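Local coordinates for fatty acid CoA ligase (Marinactinospora thermotolerans, PDB 6SQ8), which belongs to the ANL superfamily of AMP-binding enzymes and holds adenosine monophosphate in a pocket completed by its C-terminal part, at residues A[397-402]-A[406-411]. Numbering follows the deposited sequence.
Sequences QDIIIV and NVYSRR. With AMP (adenosine monophosphate), chain G.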
ATOM      1  N   GLN A 397      -4.465  14.381  10.804  1.00 34.93           N
ATOM      2  CA  GLN A 397      -3.620  15.565  10.630  1.00 35.54           C
ATOM      3  C   GLN A 397      -4.198  16.552   9.583  1.00 37.89           C
ATOM      4  O   GLN A 397      -3.737  17.684   9.502  1.00 37.18           O
ATOM      5  CB  GLN A 397      -2.197  15.127  10.257  1.00 34.16           C
ATOM      6  N   ASP A 398      -5.197  16.141   8.787  1.00 38.68           N
ATOM      7  CA  ASP A 398      -5.688  16.928   7.644  1.00 35.56           C
ATOM      8  C   ASP A 398      -7.015  17.637   7.945  1.00 34.94           C
ATOM      9  O   ASP A 398      -7.473  18.438   7.127  1.00 39.85           O
ATOM     10  CB  ASP A 398      -5.887  16.034   6.422  1.00 34.23           C
ATOM     11  CG  ASP A 398      -4.579  15.544   5.826  1.00 35.89           C
ATOM     12  OD1 ASP A 398      -3.484  16.099   6.207  1.00 39.64           O
ATOM     13  OD2 ASP A 398      -4.664  14.645   4.964  1.00 35.96           O
ATOM     14  N   ILE A 399      -7.619  17.361   9.104  1.00 30.24           N
ATOM     15  CA  ILE A 399      -8.858  17.982   9.491  1.00 28.53           C
ATOM     16  C   ILE A 399      -8.626  19.487   9.589  1.00 30.58           C
ATOM     17  O   ILE A 399      -7.646  19.905  10.170  1.00 34.99           O
ATOM     18  CB  ILE A 399      -9.367  17.431  10.834  1.00 26.72           C
ATOM     19  CG1 ILE A 399      -9.603  15.924  10.790  1.00 25.62           C
ATOM     20  CG2 ILE A 399     -10.609  18.188  11.289  1.00 28.35           C
ATOM     21  CD1 ILE A 399      -9.864  15.316  12.136  1.00 25.29           C
ATOM     22  N   ILE A 400      -9.555  20.282   9.053  1.00 31.47           N
ATOM     23  CA  ILE A 400      -9.486  21.713   9.148  1.00 31.62           C
ATOM     24  C   ILE A 400     -10.432  22.160  10.261  1.00 34.29           C
ATOM     25  O   ILE A 400     -11.647  21.943  10.168  1.00 31.86           O
ATOM     26  CB  ILE A 400      -9.847  22.342   7.793  1.00 32.49           C
ATOM     27  CG1 ILE A 400      -8.780  21.996   6.746  1.00 34.93           C
ATOM     28  CG2 ILE A 400     -10.028  23.854   7.938  1.00 32.65           C
ATOM     29  CD1 ILE A 400      -9.288  21.930   5.321  1.00 33.61           C
ATOM     30  N   ILE A 401      -9.871  22.807  11.290  1.00 36.55           N
ATOM     31  CA  ILE A 401     -10.706  23.262  12.409  1.00 39.06           C
ATOM     32  C   ILE A 401     -11.003  24.758  12.234  1.00 40.41           C
ATOM     33  O   ILE A 401     -10.096  25.557  12.063  1.00 39.30           O
ATOM     34  CB  ILE A 401     -10.050  22.951  13.765  1.00 37.32           C
ATOM     35  CG1 ILE A 401      -9.671  21.476  13.891  1.00 40.83           C
ATOM     36  CG2 ILE A 401     -10.947  23.409  14.896  1.00 36.49           C
ATOM     37  CD1 ILE A 401      -8.837  21.156  15.116  1.00 43.24           C
ATOM     38  N   VAL A 402     -12.290  25.101  12.266  1.00 41.10           N
ATOM     39  CA  VAL A 402     -12.732  26.477  12.271  1.00 46.16           C
ATOM     40  C   VAL A 402     -13.662  26.666  13.472  1.00 48.67           C
ATOM     41  O   VAL A 402     -14.702  26.054  13.536  1.00 44.93           O
ATOM     42  CB  VAL A 402     -13.395  26.896  10.945  1.00 49.57           C
ATOM     43  CG1 VAL A 402     -12.624  26.400   9.740  1.00 50.11           C
ATOM     44  CG2 VAL A 402     -14.865  26.507  10.869  1.00 53.87           C
ATOM     45  N   ASN A 406     -15.387  20.933  12.773  1.00 38.53           N
ATOM     46  CA  ASN A 406     -14.522  20.124  11.936  1.00 37.16           C
ATOM     47  C   ASN A 406     -14.956  20.224  10.470  1.00 32.34           C
ATOM     48  O   ASN A 406     -16.064  19.833  10.114  1.00 29.07           O
ATOM     49  CB  ASN A 406     -14.485  18.643  12.358  1.00 39.48           C
ATOM     50  CG  ASN A 406     -13.587  18.399  13.545  1.00 40.56           C
ATOM     51  OD1 ASN A 406     -12.857  19.295  13.978  1.00 43.16           O
ATOM     52  ND2 ASN A 406     -13.572  17.168  14.019  1.00 40.08           N
ATOM     53  N   VAL A 407     -14.043  20.711   9.633  1.00 29.03           N
ATOM     54  CA  VAL A 407     -14.204  20.639   8.197  1.00 28.87           C
ATOM     55  C   VAL A 407     -13.310  19.508   7.692  1.00 29.63           C
ATOM     56  O   VAL A 407     -12.087  19.576   7.791  1.00 32.59           O
ATOM     57  CB  VAL A 407     -13.848  21.987   7.542  1.00 29.64           C
ATOM     58  CG1 VAL A 407     -13.576  21.862   6.049  1.00 29.43           C
ATOM     59  CG2 VAL A 407     -14.934  23.022   7.793  1.00 27.72           C
ATOM     60  N   TYR A 408     -13.923  18.456   7.155  1.00 30.68           N
ATOM     61  CA  TYR A 408     -13.150  17.304   6.700  1.00 29.61           C
ATOM     62  C   TYR A 408     -12.752  17.557   5.254  1.00 28.98           C
ATOM     63  O   TYR A 408     -13.606  17.733   4.394  1.00 30.85           O
ATOM     64  CB  TYR A 408     -13.939  16.016   6.894  1.00 30.16           C
ATOM     65  CG  TYR A 408     -14.302  15.774   8.338  1.00 31.26           C
ATOM     66  CD1 TYR A 408     -13.327  15.505   9.283  1.00 29.05           C
ATOM     67  CD2 TYR A 408     -15.614  15.903   8.777  1.00 31.07           C
ATOM     68  CE1 TYR A 408     -13.648  15.333  10.622  1.00 30.03           C
ATOM     69  CE2 TYR A 408     -15.952  15.721  10.105  1.00 30.62           C
ATOM     70  CZ  TYR A 408     -14.967  15.434  11.033  1.00 31.85           C
ATOM     71  OH  TYR A 408     -15.318  15.255  12.334  1.00 31.16           O
ATOM     72  N   SER A 409     -11.447  17.632   5.013  1.00 28.36           N
ATOM     73  CA  SER A 409     -10.948  18.044   3.713  1.00 29.07           C
ATOM     74  C   SER A 409     -11.418  17.095   2.596  1.00 28.04           C
ATOM     75  O   SER A 409     -11.608  17.548   1.487  1.00 27.58           O
ATOM     76  CB  SER A 409      -9.461  18.184   3.719  1.00 29.32           C
ATOM     77  OG  SER A 409      -8.868  17.030   4.273  1.00 31.07           O
ATOM     78  N   ARG A 410     -11.605  15.801   2.884  1.00 27.19           N
ATOM     79  CA  ARG A 410     -11.976  14.853   1.826  1.00 28.74           C
ATOM     80  C   ARG A 410     -13.418  15.112   1.367  1.00 28.66           C
ATOM     81  O   ARG A 410     -13.713  14.965   0.195  1.00 30.07           O
ATOM     82  CB  ARG A 410     -11.746  13.395   2.243  1.00 29.96           C
ATOM     83  CG  ARG A 410     -10.278  13.003   2.224  1.00 32.77           C
ATOM     84  CD  ARG A 410     -10.007  11.510   2.216  1.00 34.87           C
ATOM     85  NE  ARG A 410      -8.803  11.193   2.993  1.00 37.68           N
ATOM     86  CZ  ARG A 410      -8.485   9.982   3.420  1.00 39.04           C
ATOM     87  NH1 ARG A 410      -9.220   8.950   3.046  1.00 47.86           N
ATOM     88  NH2 ARG A 410      -7.446   9.792   4.205  1.00 39.35           N
ATOM     89  N   ARG A 411     -14.299  15.531   2.277  1.00 28.13           N
ATOM     90  CA  ARG A 411     -15.670  15.863   1.918  1.00 28.73           C
ATOM     91  C   ARG A 411     -15.657  17.032   0.924  1.00 27.48           C
ATOM     92  O   ARG A 411     -16.434  17.031  -0.025  1.00 28.59           O
ATOM     93  CB  ARG A 411     -16.547  16.198   3.138  1.00 33.06           C
ATOM     94  CG  ARG A 411     -16.870  15.017   4.045  1.00 38.57           C
ATOM     95  CD  ARG A 411     -18.300  14.794   4.549  1.00 45.85           C
ATOM     96  NE  ARG A 411     -19.123  15.974   4.814  1.00 57.98           N
ATOM     97  CZ  ARG A 411     -19.335  16.535   6.011  1.00 65.69           C
ATOM     98  NH1 ARG A 411     -18.824  16.007   7.115  1.00 73.71           N
ATOM     99  NH2 ARG A 411     -20.104  17.609   6.106  1.00 51.33           N
TER
HETATM  100  P   AMP G 502       0.425   4.686   5.544  1.00 81.95           P
HETATM  101  O1P AMP G 502       0.485   3.191   5.675  1.00 88.60           O
HETATM  102  O2P AMP G 502       0.463   5.447   6.877  1.00 88.37           O
HETATM  103  O3P AMP G 502       1.420   5.171   4.512  1.00 78.45           O
HETATM  104  O5' AMP G 502      -1.051   4.933   4.872  1.00 79.48           O
HETATM  105  C5' AMP G 502      -2.327   4.805   5.531  1.00 74.82           C
HETATM  106  C4' AMP G 502      -3.312   5.894   5.115  1.00 71.40           C
HETATM  107  O4' AMP G 502      -3.541   5.933   3.714  1.00 78.46           O
HETATM  108  C3' AMP G 502      -4.678   5.661   5.696  1.00 69.07           C
HETATM  109  O3' AMP G 502      -4.684   6.356   6.910  1.00 74.84           O
HETATM  110  C2' AMP G 502      -5.697   6.194   4.692  1.00 75.08           C
HETATM  111  O2' AMP G 502      -6.190   7.539   4.895  1.00 69.99           O
HETATM  112  C1' AMP G 502      -4.925   6.131   3.384  1.00 76.99           C
HETATM  113  N9  AMP G 502      -5.472   5.017   2.566  1.00 68.52           N
HETATM  114  C8  AMP G 502      -4.907   3.814   2.309  1.00 63.64           C
HETATM  115  N7  AMP G 502      -5.722   3.064   1.519  1.00 63.29           N
HETATM  116  C5  AMP G 502      -6.831   3.798   1.275  1.00 65.57           C
HETATM  117  C6  AMP G 502      -8.099   3.617   0.525  1.00 60.36           C
HETATM  118  N6  AMP G 502      -8.352   2.491  -0.152  1.00 60.22           N
HETATM  119  N1  AMP G 502      -8.980   4.635   0.534  1.00 63.23           N
HETATM  120  C2  AMP G 502      -8.731   5.790   1.213  1.00 65.82           C
HETATM  121  N3  AMP G 502      -7.609   6.033   1.926  1.00 59.40           N
HETATM  122  C4  AMP G 502      -6.651   5.087   1.976  1.00 64.05           C
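Ile-400 and Val-407 face each other as an antiparallel hydrogen-bonded pair, joined by both of their main-chain bonds: Ile-400 N to Val-407 O at 2.9 Å and Val-407 N to Ile-400 O at 2.7 Å. Their side chains share one face of the ribbon, CB against CB at 4.0 Å, and Val-427 of strand 422-432 packs on Ile-400 there. The next pair, Ile-401 with Asn-406, is non-hydrogen-bonded, and its side chains project from the other face.

Just before the strand, Ile-399 reaches two neighbours with separate branches. A chi1 of -59° sets CG1 beside the backbone N and CG2 opposite it; CG2 meets the Asn-406 amide, 3.7 Å from OD1, while CG1 comes to the edge of the Tyr-408 ring, 4.0 Å from CD1. Asn-406 ND2 donates to Tyr-408 OH over 3.1 Å, with the hydroxyl almost in the amide plane, a bond that should limit rotation of the amide.

The unit is a tight beta hairpin running into helix 409-418, with Tyr-408 at the N-cap position.

Polar contacts gather where the helix begins. Ser-409 OG lies 3.5 Å from Asp-398 O, at best a weak bond, whereas Asp-398 OD1 forms a salt bridge with Arg-493. Next to Ser-409 in the helix, Arg-410 extends to the nucleotide: NH2 donates to AMP O2' at 2.7 Å, the ribose hydroxyl lying at the guanidinium edge, in its plane.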